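Local atomic coordinates of transglutaminase-like enzymes, putative cysteine protease (Cytophaga hutchinsonii, PDB entry 3ISR), a protein that is a putative cysteine protease of the transglutaminase-like superfamily, probably acting on peptide or glutamine amide bonds through a nucleophilic cysteine. Residues B[49-52]-B[56-59]; B[95-100]-B[220-225]; B[157-162]-B[232-237]; B[172-177]-B[185-190]; B[204-209]-B[213-218]. All coordinates share one frame; numbering follows the deposited sequence.

Interaction 1 (B[49-52]-B[56-59]); sequences LIVT and EIEE
Leu49 and Ile57 reach toward each other tip to tip, each sending one terminal methyl across the gap between the two segments. CD2 of Leu49 comes within 4.0 Å of CD1 of Ile57. The same Ile57 methyl also meets the next inward-facing side chain of the 49-52 segment, with CG2 of Val51 lying 4.2 Å from CD1 of Ile57. One isoleucine tip is thus held against two methyl groups from alternate positions of the same strand, Leu49 and Val51 both projecting from the face turned to it. The torsions make this reach possible. In Ile57 the CG1 branch stands anti to the backbone N (chi1 -174°) and the chain stays extended beyond it, carrying CD1 well out from the main chain. Leu49 likewise holds CG opposite its own N (chi1 -180°). The backbones remain far apart, Val51 CA lying 8.6 Å from Ile57 CA, a separation that suits layers packing through side chains and is too great for strand pairing. Each strand is instead paired within its own layer: Ile50 and Thr52 bond through their backbones to Ser83 and Ser81, while Glu58 bonds to Arg71. Leu49 also rests on Met82 and Tyr84, and Ile57 on Val70 and Leu72, so both are partly covered from their own sheets. Glu58 and Glu59 form salt bridges with Arg71 and Arg68. The chain passes here from strand 43-52 to strand 58-60 of a different sheet, and such apolar packing is consistent with the sandwich-like layering of two sheets in the bacterial transglutaminase N-terminal domain.

Interaction 2 (B[95-100]-B[220-225]); sequences IDQRQE and AYIGGN
Ile95 and Gln97 meet Asn225 and Ile222 at a tight beta hairpin, whose type I' turn runs from Ile222 to Asn225 and links strands 215-222 and 225-229. Gly223 and Gly224 take the positive phi values of that turn, and Ile222 N to Asn225 O, at 2.9 Å, is one of the two backbone bonds closing it. Ile95 keeps CG1 beside its backbone N and then extends (chi2 162°), so that CD1 crosses the Asn225 side chain obliquely, 3.9 Å from CB of Asn225. Gln97 is folded more sharply. Its chain bends at chi2 (-67°), which turns the amide back over its own segment: NE2 of Gln97 donates to Ile95 O at 3.1 Å, approaching from above the carbonyl plane. The amide oxygen then lies against an aliphatic neighbour, OE1 of Gln97 being 3.4 Å from CG2 of Ile222, with the two side chains at about a right angle. Tyr143 and Ile227 also touch Gln97, which is buried. A leucine in its place would probably leave Ile95 O without this donor and deprive the bridging water of its link to the 95-100 segment. That water accepts from NE2 of Gln97 at 3.2 Å and donates to the carbonyl of the turn, its oxygen lying 2.6 Å from Ile222 O.

Interaction 3 (B[157-162]-B[232-237]); sequences VEYISG and TRLVPL
The phenol ring of Tyr159 meets two methyl groups of the 232-237 segment, and they approach it differently. CG2 of Thr232 sits at the ring edge, near the plane, 4.2 Å from CD1 of Tyr159. CD1 of Leu234 comes in obliquely and closer, 3.7 Å from CE1 of Tyr159, and its side chain crosses that of the tyrosine at about a right angle. With CG anti to the backbone N (chi1 -174°), the ring is carried out from the short strand 158-159 toward the opposing segment. That segment is folded by an ST turn: OG1 of Thr232 accepts from the backbone N of Leu234 at 3.2 Å, which brings the two methyl-bearing residues to the same ring. The Thr232 hydroxyl is also hydrogen-bonded to Asp230 OD1, so its rotation is set from two directions while CG2 is left for the tyrosine. Arg233, between the two contacting residues, has positive phi and forms a salt bridge with Asp151. Strand 158-159 pairs in parallel with strand 178-179, and on this strand and just beyond it Glu158 and Ile160 pack on Lys134 and Lys130 of the third subunit.

Interaction 4 (B[172-177]-B[185-190]); sequences DTITER and AHLGIA
Leu187 pushes its forked end between Thr173 and Ile174, and the tight part of the contact is confined to these three buried side chains. Its CD1 branch lies 4.0 Å from CD1 of Ile174 and nearly as close to CB of the same residue, while the CD2 branch meets CG2 of Thr173, also at 4.0 Å. The torsion of Leu187, with CG anti to the backbone N (chi1 -177°), extends the fork across to helix 170-176. Without the fork, as with an alanine here, Thr173 and Ile174 would lose the leucine methyls they meet across this contact, and a gap is likely to open between the helices. Leu187 belongs to helix 181-194, which in the transglutaminase-like fold packs against the sheet and carries the probable nucleophilic cysteine in its first turn. Asp172 and Glu176 mark the looser side: both are partly exposed and make no contact with the 185-190 segment. Ile174 and Thr175, by contrast, pack on Thr175 and Phe171 of the third subunit. At the C-terminal end of helix 170-176 Arg177, with positive phi, folds back, and NE of Arg177 donates to Ile174 O at 2.8 Å, the acceptor lying in the guanidinium plane. NH1 of Arg177 bonds Asn156 O, while NH2 forms a salt bridge with Glu135 of the third subunit.

Interaction 5 (B[204-209]-B[213-218]); sequences GYAFKL and DFHACF
Tyr205 overlaps Phe214, whose CD1 lies over one face of the phenol ring, and the closest approach is 3.7 Å between CZ of Tyr205 and CE1 of Phe214. The pair sits at the loop end of the antiparallel hairpin formed by strands 199-206 and 215-222, part of the four-stranded sheet of the transglutaminase-like domain. Both side chains keep CG beside the backbone N (chi1 -67° in Tyr205, -72° in Phe214), which sends them side by side in the same direction. Their planes are inclined at 59°, and the Tyr205 hydroxyl, near the plane of the Phe214 ring at its edge, is hydrogen-bonded to Val34 O and Ser18 OG. Gly204 and His215 form the antiparallel hydrogen-bonded pair: Gly204 N donates to His215 O, and His215 N donates to Gly204 O, each at 2.9 Å. The His215 side chain emerges beside Ala206, CB of Ala206 lying 3.9 Å from CB of His215. Leu209 adds to this cover, its CD2 being 4.0 Å from ND1 of His215 while also resting on the backbone of Asp213. The imidazole NE2 is hydrogen-bonded to Asp230 OD2, and the side chain touches Cys181, an arrangement consistent with the Cys-His-Asp triad of transglutaminase-like enzymes. Toward the connecting loop a type II turn runs from Ala206 to Leu209, and direct backbone pairing gives way to a bridging water. This water accepts from Ala206 N at 2.8 Å and donates to the other segment, 2.7 Å from Asp213 O.

In the fold
Interactions 3 and 5 lie at the probable Cys181-His215-Asp230 site, their centres about 10 Å apart. Interaction 5 supplies His215; Thr232 of interaction 3 bonds the same Asp230 and brings OG1 to 3.7 Å from CE1 of His215. Interaction 4 is farther along the helix that begins with Cys181, its centre about 18 Å from that of interaction 5 and 13 Å from that of interaction 3. Glu158 N and Arg177 O, 2.8 Å apart, probably form a hydrogen bond between interactions 3 and 4; both also touch the third subunit. Interaction 2 is at the far end of strand 215-222 from interaction 5, about 23 Å between centres. Interaction 1, across the chain's centre from interaction 2, lies about 40 Å from it between centres.

Interaction 1 (B[49-52]-B[56-59])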
# COMPACT_ATOMS: atom_id res chain seq x y z
N LEU B 49 36.14 -18.50 -10.86
CA LEU B 49 35.02 -17.82 -11.52
C LEU B 49 35.18 -17.84 -13.04
O LEU B 49 36.15 -17.29 -13.58
CB LEU B 49 34.92 -16.36 -11.02
CG LEU B 49 33.80 -15.50 -11.61
CD1 LEU B 49 32.45 -15.90 -10.99
CD2 LEU B 49 34.10 -14.04 -11.36
N ILE B 50 34.24 -18.49 -13.74
CA ILE B 50 34.31 -18.65 -15.20
C ILE B 50 33.10 -18.04 -15.89
O ILE B 50 31.96 -18.40 -15.58
CB ILE B 50 34.39 -20.15 -15.62
CG1 ILE B 50 35.54 -20.89 -14.90
CG2 ILE B 50 34.48 -20.30 -17.15
CD1 ILE B 50 36.92 -20.22 -15.03
N VAL B 51 33.35 -17.13 -16.83
CA VAL B 51 32.29 -16.55 -17.66
C VAL B 51 32.35 -17.18 -19.07
O VAL B 51 33.41 -17.25 -19.68
CB VAL B 51 32.40 -15.00 -17.72
CG1 VAL B 51 31.28 -14.41 -18.57
CG2 VAL B 51 32.35 -14.38 -16.30
N THR B 52 31.21 -17.66 -19.57
CA THR B 52 31.12 -18.22 -20.92
C THR B 52 30.17 -17.40 -21.78
O THR B 52 28.99 -17.36 -21.49
CB THR B 52 30.60 -19.67 -20.90
OG1 THR B 52 31.46 -20.47 -20.08
CG2 THR B 52 30.55 -20.27 -22.33
N GLU B 56 34.81 -9.46 -19.76
CA GLU B 56 35.57 -8.67 -18.80
C GLU B 56 34.73 -8.50 -17.52
O GLU B 56 33.55 -8.15 -17.59
CB GLU B 56 35.91 -7.31 -19.42
CG GLU B 56 36.64 -6.31 -18.50
CD GLU B 56 37.00 -5.00 -19.22
OE1 GLU B 56 37.63 -5.05 -20.30
OE2 GLU B 56 36.68 -3.91 -18.70
N ILE B 57 35.35 -8.75 -16.37
CA ILE B 57 34.62 -8.73 -15.10
C ILE B 57 35.46 -8.07 -14.01
O ILE B 57 36.67 -8.24 -13.97
CB ILE B 57 34.12 -10.17 -14.74
CG1 ILE B 57 33.23 -10.15 -13.49
CG2 ILE B 57 35.28 -11.15 -14.59
CD1 ILE B 57 32.19 -11.24 -13.49
N GLU B 58 34.82 -7.27 -13.15
CA GLU B 58 35.52 -6.56 -12.07
C GLU B 58 34.84 -6.83 -10.73
O GLU B 58 33.61 -6.76 -10.62
CB GLU B 58 35.54 -5.05 -12.34
CG GLU B 58 36.38 -4.24 -11.32
CD GLU B 58 35.95 -2.77 -11.17
OE1 GLU B 58 35.04 -2.30 -11.89
OE2 GLU B 58 36.51 -2.08 -10.30
N GLU B 59 35.65 -7.14 -9.71
CA GLU B 59 35.16 -7.29 -8.34
C GLU B 59 35.30 -5.98 -7.57
O GLU B 59 36.32 -5.31 -7.69
CB GLU B 59 35.92 -8.40 -7.58
CG GLU B 59 35.38 -8.59 -6.13
CD GLU B 59 36.17 -9.59 -5.29
OE1 GLU B 59 36.76 -10.53 -5.88
OE2 GLU B 59 36.18 -9.45 -4.04

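Interaction 2 (B[95-100]-B[220-225])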
# COMPACT_ATOMS: atom_id res chain seq x y z
N ILE B 95 26.72 -19.57 21.84
CA ILE B 95 26.88 -18.67 22.96
C ILE B 95 25.65 -18.78 23.83
O ILE B 95 24.53 -18.64 23.36
CB ILE B 95 27.07 -17.20 22.47
CG1 ILE B 95 28.28 -17.12 21.54
CG2 ILE B 95 27.20 -16.24 23.66
CD1 ILE B 95 28.31 -15.89 20.69
N ASP B 96 25.86 -19.08 25.11
CA ASP B 96 24.74 -19.16 26.03
C ASP B 96 24.07 -17.79 26.19
O ASP B 96 24.75 -16.76 26.24
CB ASP B 96 25.15 -19.72 27.39
CG ASP B 96 23.96 -20.23 28.18
OD1 ASP B 96 23.50 -21.37 27.94
OD2 ASP B 96 23.48 -19.47 29.04
N GLN B 97 22.74 -17.81 26.24
CA GLN B 97 21.93 -16.60 26.25
C GLN B 97 21.15 -16.50 27.55
O GLN B 97 20.36 -15.57 27.72
CB GLN B 97 20.93 -16.62 25.09
CG GLN B 97 21.55 -16.74 23.70
CD GLN B 97 22.36 -15.52 23.32
OE1 GLN B 97 21.90 -14.38 23.46
NE2 GLN B 97 23.56 -15.75 22.83
N ARG B 98 21.35 -17.45 28.46
CA ARG B 98 20.56 -17.53 29.71
C ARG B 98 20.55 -16.20 30.48
O ARG B 98 19.52 -15.83 31.07
CB ARG B 98 21.01 -18.69 30.60
N GLN B 99 21.67 -15.49 30.48
CA GLN B 99 21.73 -14.16 31.10
C GLN B 99 21.38 -13.05 30.12
O GLN B 99 22.05 -12.01 30.08
CB GLN B 99 23.13 -13.88 31.69
CG GLN B 99 23.61 -14.85 32.75
CD GLN B 99 25.03 -14.55 33.22
OE1 GLN B 99 25.79 -13.86 32.55
NE2 GLN B 99 25.38 -15.07 34.39
N GLU B 100 20.32 -13.24 29.32
CA GLU B 100 19.94 -12.23 28.33
C GLU B 100 19.33 -10.95 28.94
O GLU B 100 18.55 -11.00 29.89
CB GLU B 100 19.02 -12.81 27.26
N ALA B 220 20.44 -11.13 14.47
CA ALA B 220 20.09 -10.08 15.42
C ALA B 220 21.28 -9.85 16.33
O ALA B 220 21.98 -10.80 16.69
CB ALA B 220 18.87 -10.48 16.25
N TYR B 221 21.48 -8.60 16.75
CA TYR B 221 22.62 -8.30 17.59
C TYR B 221 22.19 -8.38 19.03
O TYR B 221 21.43 -7.52 19.51
CB TYR B 221 23.17 -6.92 17.27
CG TYR B 221 24.51 -6.61 17.89
CD1 TYR B 221 25.70 -7.09 17.31
CD2 TYR B 221 24.60 -5.82 19.03
CE1 TYR B 221 26.95 -6.80 17.87
CE2 TYR B 221 25.86 -5.51 19.59
CZ TYR B 221 27.02 -6.00 18.99
OH TYR B 221 28.26 -5.69 19.53
N ILE B 222 22.64 -9.42 19.71
CA ILE B 222 22.17 -9.75 21.05
C ILE B 222 23.38 -10.01 21.94
O ILE B 222 24.19 -10.90 21.66
CB ILE B 222 21.31 -11.05 21.07
CG1 ILE B 222 20.14 -10.96 20.07
CG2 ILE B 222 20.80 -11.31 22.50
CD1 ILE B 222 19.44 -12.29 19.82
N GLY B 223 23.49 -9.21 23.00
CA GLY B 223 24.58 -9.37 23.96
C GLY B 223 25.95 -9.24 23.31
O GLY B 223 26.89 -9.92 23.71
N GLY B 224 26.06 -8.37 22.32
CA GLY B 224 27.36 -8.10 21.71
C GLY B 224 27.75 -9.01 20.56
O GLY B 224 28.85 -8.90 20.02
N ASN B 225 26.84 -9.90 20.16
CA ASN B 225 27.11 -10.84 19.09
C ASN B 225 25.98 -10.85 18.09
O ASN B 225 24.83 -10.78 18.48
CB ASN B 225 27.25 -12.25 19.65
CG ASN B 225 28.42 -12.37 20.61
OD1 ASN B 225 28.24 -12.64 21.80
ND2 ASN B 225 29.63 -12.14 20.11
O HOH W 1 25.34 -13.08 22.44

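Interaction 3 (B[157-162]-B[232-237])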
# COMPACT_ATOMS: atom_id res chain seq x y z
N VAL B 157 3.31 -17.88 8.49
CA VAL B 157 3.60 -17.49 7.12
C VAL B 157 3.92 -18.77 6.36
O VAL B 157 4.80 -19.56 6.77
CB VAL B 157 4.83 -16.51 7.03
CG1 VAL B 157 5.13 -16.15 5.57
CG2 VAL B 157 4.58 -15.22 7.86
N GLU B 158 3.22 -19.00 5.26
CA GLU B 158 3.41 -20.21 4.46
C GLU B 158 4.59 -20.06 3.54
O GLU B 158 4.77 -19.02 2.93
CB GLU B 158 2.18 -20.46 3.60
CG GLU B 158 0.91 -20.48 4.42
CD GLU B 158 -0.21 -21.23 3.75
OE1 GLU B 158 -0.04 -21.68 2.59
OE2 GLU B 158 -1.26 -21.37 4.39
N TYR B 159 5.39 -21.12 3.41
CA TYR B 159 6.47 -21.07 2.45
C TYR B 159 5.92 -21.49 1.08
O TYR B 159 5.53 -22.64 0.88
CB TYR B 159 7.65 -21.95 2.88
CG TYR B 159 8.84 -21.80 1.94
CD1 TYR B 159 9.94 -21.03 2.29
CD2 TYR B 159 8.84 -22.43 0.70
CE1 TYR B 159 11.02 -20.87 1.41
CE2 TYR B 159 9.90 -22.30 -0.18
CZ TYR B 159 10.98 -21.52 0.18
OH TYR B 159 12.02 -21.42 -0.72
N ILE B 160 5.87 -20.55 0.13
CA ILE B 160 5.31 -20.84 -1.19
C ILE B 160 6.15 -20.25 -2.30
O ILE B 160 6.20 -19.04 -2.45
CB ILE B 160 3.83 -20.32 -1.37
CG1 ILE B 160 2.94 -20.67 -0.18
CG2 ILE B 160 3.23 -20.86 -2.69
CD1 ILE B 160 1.45 -20.24 -0.35
N SER B 161 6.80 -21.11 -3.10
CA SER B 161 7.54 -20.69 -4.30
C SER B 161 6.67 -19.87 -5.24
O SER B 161 5.52 -20.21 -5.48
CB SER B 161 8.06 -21.92 -5.06
OG SER B 161 8.96 -22.66 -4.25
N GLY B 162 7.22 -18.77 -5.74
CA GLY B 162 6.55 -17.95 -6.75
C GLY B 162 5.43 -17.05 -6.26
O GLY B 162 4.73 -16.45 -7.08
N THR B 232 12.44 -19.89 8.17
CA THR B 232 11.95 -20.94 7.25
C THR B 232 12.12 -22.33 7.84
O THR B 232 11.43 -23.27 7.44
CB THR B 232 12.65 -20.94 5.86
OG1 THR B 232 14.02 -21.34 6.00
CG2 THR B 232 12.55 -19.57 5.17
N ARG B 233 13.07 -22.46 8.76
CA ARG B 233 13.53 -23.74 9.30
C ARG B 233 13.99 -24.75 8.25
O ARG B 233 13.93 -25.96 8.48
CB ARG B 233 12.45 -24.39 10.18
CG ARG B 233 12.15 -23.61 11.43
CD ARG B 233 11.09 -24.34 12.24
NE ARG B 233 10.70 -23.56 13.41
CZ ARG B 233 9.75 -23.91 14.27
NH1 ARG B 233 9.48 -23.11 15.29
NH2 ARG B 233 9.08 -25.05 14.10
N LEU B 234 14.43 -24.27 7.09
CA LEU B 234 14.80 -25.19 6.01
C LEU B 234 16.19 -25.82 6.14
O LEU B 234 16.42 -26.89 5.58
CB LEU B 234 14.68 -24.51 4.65
CG LEU B 234 13.26 -24.32 4.11
CD1 LEU B 234 13.29 -23.31 3.00
CD2 LEU B 234 12.65 -25.64 3.63
N VAL B 235 17.10 -25.15 6.84
CA VAL B 235 18.50 -25.58 6.83
C VAL B 235 19.12 -25.64 8.22
O VAL B 235 18.76 -24.85 9.09
CB VAL B 235 19.36 -24.67 5.91
CG1 VAL B 235 18.71 -24.51 4.54
CG2 VAL B 235 19.59 -23.29 6.53
N PRO B 236 20.07 -26.58 8.44
CA PRO B 236 20.83 -26.54 9.69
C PRO B 236 21.66 -25.26 9.72
O PRO B 236 22.32 -24.93 8.72
CB PRO B 236 21.72 -27.79 9.61
CG PRO B 236 21.89 -28.04 8.14
CD PRO B 236 20.56 -27.64 7.53
N LEU B 237 21.62 -24.53 10.84
CA LEU B 237 22.22 -23.21 10.88
C LEU B 237 23.74 -23.28 10.69
O LEU B 237 24.33 -22.34 10.15
CB LEU B 237 21.88 -22.47 12.18
CG LEU B 237 20.38 -22.32 12.47
CD1 LEU B 237 20.17 -21.70 13.84
CD2 LEU B 237 19.73 -21.49 11.38

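Interaction 4 (B[172-177]-B[185-190])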
# COMPACT_ATOMS: atom_id res chain seq x y z
N ASP B 172 4.36 -6.14 3.30
CA ASP B 172 3.46 -6.97 2.50
C ASP B 172 3.28 -8.34 3.14
O ASP B 172 2.16 -8.82 3.28
CB ASP B 172 3.99 -7.13 1.08
CG ASP B 172 4.22 -5.81 0.41
OD1 ASP B 172 3.35 -4.92 0.53
OD2 ASP B 172 5.27 -5.66 -0.26
N THR B 173 4.39 -8.96 3.53
CA THR B 173 4.36 -10.34 4.00
C THR B 173 3.54 -10.47 5.28
O THR B 173 2.90 -11.50 5.51
CB THR B 173 5.80 -10.90 4.20
OG1 THR B 173 6.50 -10.77 2.96
CG2 THR B 173 5.79 -12.38 4.59
N ILE B 174 3.52 -9.42 6.10
CA ILE B 174 2.81 -9.47 7.37
C ILE B 174 1.29 -9.70 7.15
O ILE B 174 0.62 -10.26 8.02
CB ILE B 174 3.17 -8.25 8.31
CG1 ILE B 174 2.80 -8.51 9.78
CG2 ILE B 174 2.49 -6.98 7.85
CD1 ILE B 174 3.43 -9.75 10.40
N THR B 175 0.75 -9.28 6.00
CA THR B 175 -0.65 -9.53 5.67
C THR B 175 -0.81 -10.63 4.63
O THR B 175 -1.80 -11.35 4.67
CB THR B 175 -1.38 -8.27 5.13
OG1 THR B 175 -0.64 -7.73 4.02
CG2 THR B 175 -1.49 -7.21 6.22
N GLU B 176 0.16 -10.75 3.72
CA GLU B 176 0.07 -11.76 2.64
C GLU B 176 0.23 -13.16 3.20
O GLU B 176 -0.43 -14.10 2.74
CB GLU B 176 1.13 -11.50 1.54
CG GLU B 176 0.69 -10.46 0.51
CD GLU B 176 1.82 -9.93 -0.41
OE1 GLU B 176 2.89 -10.59 -0.59
OE2 GLU B 176 1.60 -8.83 -0.95
N ARG B 177 1.13 -13.30 4.18
CA ARG B 177 1.38 -14.58 4.89
C ARG B 177 1.87 -15.70 3.99
O ARG B 177 1.61 -16.88 4.26
CB ARG B 177 0.13 -15.04 5.65
CG ARG B 177 -0.42 -14.03 6.67
CD ARG B 177 0.62 -13.62 7.71
NE ARG B 177 0.00 -12.91 8.84
CZ ARG B 177 -0.68 -13.51 9.82
NH1 ARG B 177 -0.80 -14.83 9.83
NH2 ARG B 177 -1.23 -12.80 10.79
N ALA B 185 13.17 -13.60 5.87
CA ALA B 185 14.28 -12.84 6.45
C ALA B 185 13.88 -11.38 6.65
O ALA B 185 14.11 -10.79 7.72
CB ALA B 185 15.50 -12.91 5.53
N HIS B 186 13.28 -10.78 5.63
CA HIS B 186 12.92 -9.36 5.73
C HIS B 186 11.93 -9.16 6.86
O HIS B 186 12.00 -8.18 7.58
CB HIS B 186 12.27 -8.84 4.43
CG HIS B 186 13.24 -8.60 3.30
ND1 HIS B 186 14.54 -8.20 3.49
CD2 HIS B 186 13.05 -8.66 1.96
CE1 HIS B 186 15.13 -8.04 2.32
NE2 HIS B 186 14.25 -8.31 1.37
N LEU B 187 11.00 -10.11 7.02
CA LEU B 187 10.01 -9.95 8.08
C LEU B 187 10.58 -10.11 9.50
O LEU B 187 10.25 -9.32 10.39
CB LEU B 187 8.82 -10.89 7.84
CG LEU B 187 7.68 -10.77 8.86
CD1 LEU B 187 7.14 -9.30 8.87
CD2 LEU B 187 6.56 -11.77 8.50
N GLY B 188 11.47 -11.06 9.70
CA GLY B 188 12.17 -11.19 10.99
C GLY B 188 12.94 -9.92 11.31
O GLY B 188 12.89 -9.42 12.43
N ILE B 189 13.64 -9.38 10.32
CA ILE B 189 14.43 -8.14 10.51
C ILE B 189 13.52 -6.99 10.89
O ILE B 189 13.78 -6.28 11.86
CB ILE B 189 15.20 -7.77 9.23
CG1 ILE B 189 16.32 -8.77 8.96
CG2 ILE B 189 15.82 -6.36 9.36
CD1 ILE B 189 16.78 -8.77 7.51
N ALA B 190 12.42 -6.83 10.15
CA ALA B 190 11.52 -5.72 10.43
C ALA B 190 10.96 -5.80 11.84
O ALA B 190 10.89 -4.80 12.53
CB ALA B 190 10.37 -5.65 9.41

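Interaction 5 (B[204-209]-B[213-218])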
# COMPACT_ATOMS: atom_id res chain seq x y z
N GLY B 204 23.53 -16.69 1.87
CA GLY B 204 24.57 -17.68 1.83
C GLY B 204 24.27 -18.90 0.99
O GLY B 204 23.15 -19.07 0.47
N TYR B 205 25.30 -19.73 0.84
CA TYR B 205 25.11 -21.12 0.40
C TYR B 205 24.66 -21.95 1.60
O TYR B 205 25.08 -21.67 2.72
CB TYR B 205 26.44 -21.64 -0.15
CG TYR B 205 26.87 -20.94 -1.42
CD1 TYR B 205 26.51 -21.44 -2.66
CD2 TYR B 205 27.62 -19.78 -1.37
CE1 TYR B 205 26.90 -20.80 -3.84
CE2 TYR B 205 28.03 -19.13 -2.55
CZ TYR B 205 27.65 -19.64 -3.77
OH TYR B 205 28.04 -19.01 -4.94
N ALA B 206 23.82 -22.95 1.40
CA ALA B 206 23.26 -23.68 2.53
C ALA B 206 23.32 -25.20 2.34
O ALA B 206 22.61 -25.74 1.49
CB ALA B 206 21.81 -23.25 2.76
N PHE B 207 24.15 -25.85 3.15
CA PHE B 207 24.24 -27.31 3.15
C PHE B 207 22.89 -27.92 3.51
O PHE B 207 22.21 -27.45 4.43
CB PHE B 207 25.35 -27.79 4.11
CG PHE B 207 25.50 -29.30 4.18
CD1 PHE B 207 25.58 -30.06 3.01
CD2 PHE B 207 25.58 -29.95 5.41
CE1 PHE B 207 25.73 -31.47 3.07
CE2 PHE B 207 25.73 -31.35 5.48
CZ PHE B 207 25.80 -32.10 4.30
N LYS B 208 22.49 -28.94 2.75
CA LYS B 208 21.27 -29.71 3.02
C LYS B 208 19.96 -28.96 2.71
O LYS B 208 18.87 -29.48 2.97
CB LYS B 208 21.26 -30.30 4.44
N LEU B 209 20.07 -27.76 2.13
CA LEU B 209 18.91 -27.09 1.55
C LEU B 209 18.39 -27.87 0.35
O LEU B 209 19.13 -28.13 -0.60
CB LEU B 209 19.25 -25.67 1.12
CG LEU B 209 18.14 -24.84 0.46
CD1 LEU B 209 16.90 -24.76 1.33
CD2 LEU B 209 18.65 -23.45 0.11
N ASP B 213 19.55 -24.03 -3.56
CA ASP B 213 19.34 -22.65 -3.99
C ASP B 213 20.19 -21.73 -3.11
O ASP B 213 20.79 -22.19 -2.15
CB ASP B 213 17.85 -22.29 -3.84
CG ASP B 213 17.44 -21.11 -4.68
OD1 ASP B 213 18.32 -20.42 -5.25
OD2 ASP B 213 16.22 -20.87 -4.78
N PHE B 214 20.27 -20.45 -3.46
CA PHE B 214 20.85 -19.45 -2.55
C PHE B 214 19.88 -19.32 -1.39
O PHE B 214 18.69 -19.58 -1.56
CB PHE B 214 21.01 -18.09 -3.23
CG PHE B 214 22.10 -18.05 -4.27
CD1 PHE B 214 23.43 -18.13 -3.89
CD2 PHE B 214 21.79 -17.93 -5.62
CE1 PHE B 214 24.45 -18.09 -4.86
CE2 PHE B 214 22.81 -17.89 -6.59
CZ PHE B 214 24.14 -17.96 -6.20
N HIS B 215 20.37 -18.95 -0.22
CA HIS B 215 19.50 -18.91 0.93
C HIS B 215 19.61 -17.55 1.57
O HIS B 215 20.65 -16.91 1.47
CB HIS B 215 19.88 -20.01 1.93
CG HIS B 215 18.82 -20.26 2.95
ND1 HIS B 215 17.53 -20.60 2.61
CD2 HIS B 215 18.85 -20.21 4.30
CE1 HIS B 215 16.81 -20.76 3.71
NE2 HIS B 215 17.59 -20.53 4.75
N ALA B 216 18.53 -17.12 2.20
CA ALA B 216 18.53 -15.85 2.94
C ALA B 216 17.94 -16.04 4.32
O ALA B 216 16.92 -16.71 4.47
CB ALA B 216 17.74 -14.77 2.15
N CYS B 217 18.57 -15.45 5.34
CA CYS B 217 17.99 -15.39 6.66
C CYS B 217 18.44 -14.11 7.35
O CYS B 217 18.72 -13.11 6.68
CB CYS B 217 18.30 -16.65 7.47
SG CYS B 217 20.03 -17.06 7.51
N PHE B 218 18.45 -14.09 8.67
CA PHE B 218 18.80 -12.84 9.34
C PHE B 218 19.61 -13.06 10.60
O PHE B 218 19.66 -14.19 11.13
CB PHE B 218 17.55 -11.98 9.58
CG PHE B 218 16.65 -12.46 10.71
CD1 PHE B 218 16.74 -11.88 11.98
CD2 PHE B 218 15.68 -13.43 10.49
CE1 PHE B 218 15.89 -12.32 13.02
CE2 PHE B 218 14.86 -13.87 11.50
CZ PHE B 218 14.94 -13.31 12.75
O HOH W 2 23.11 -23.28 -1.30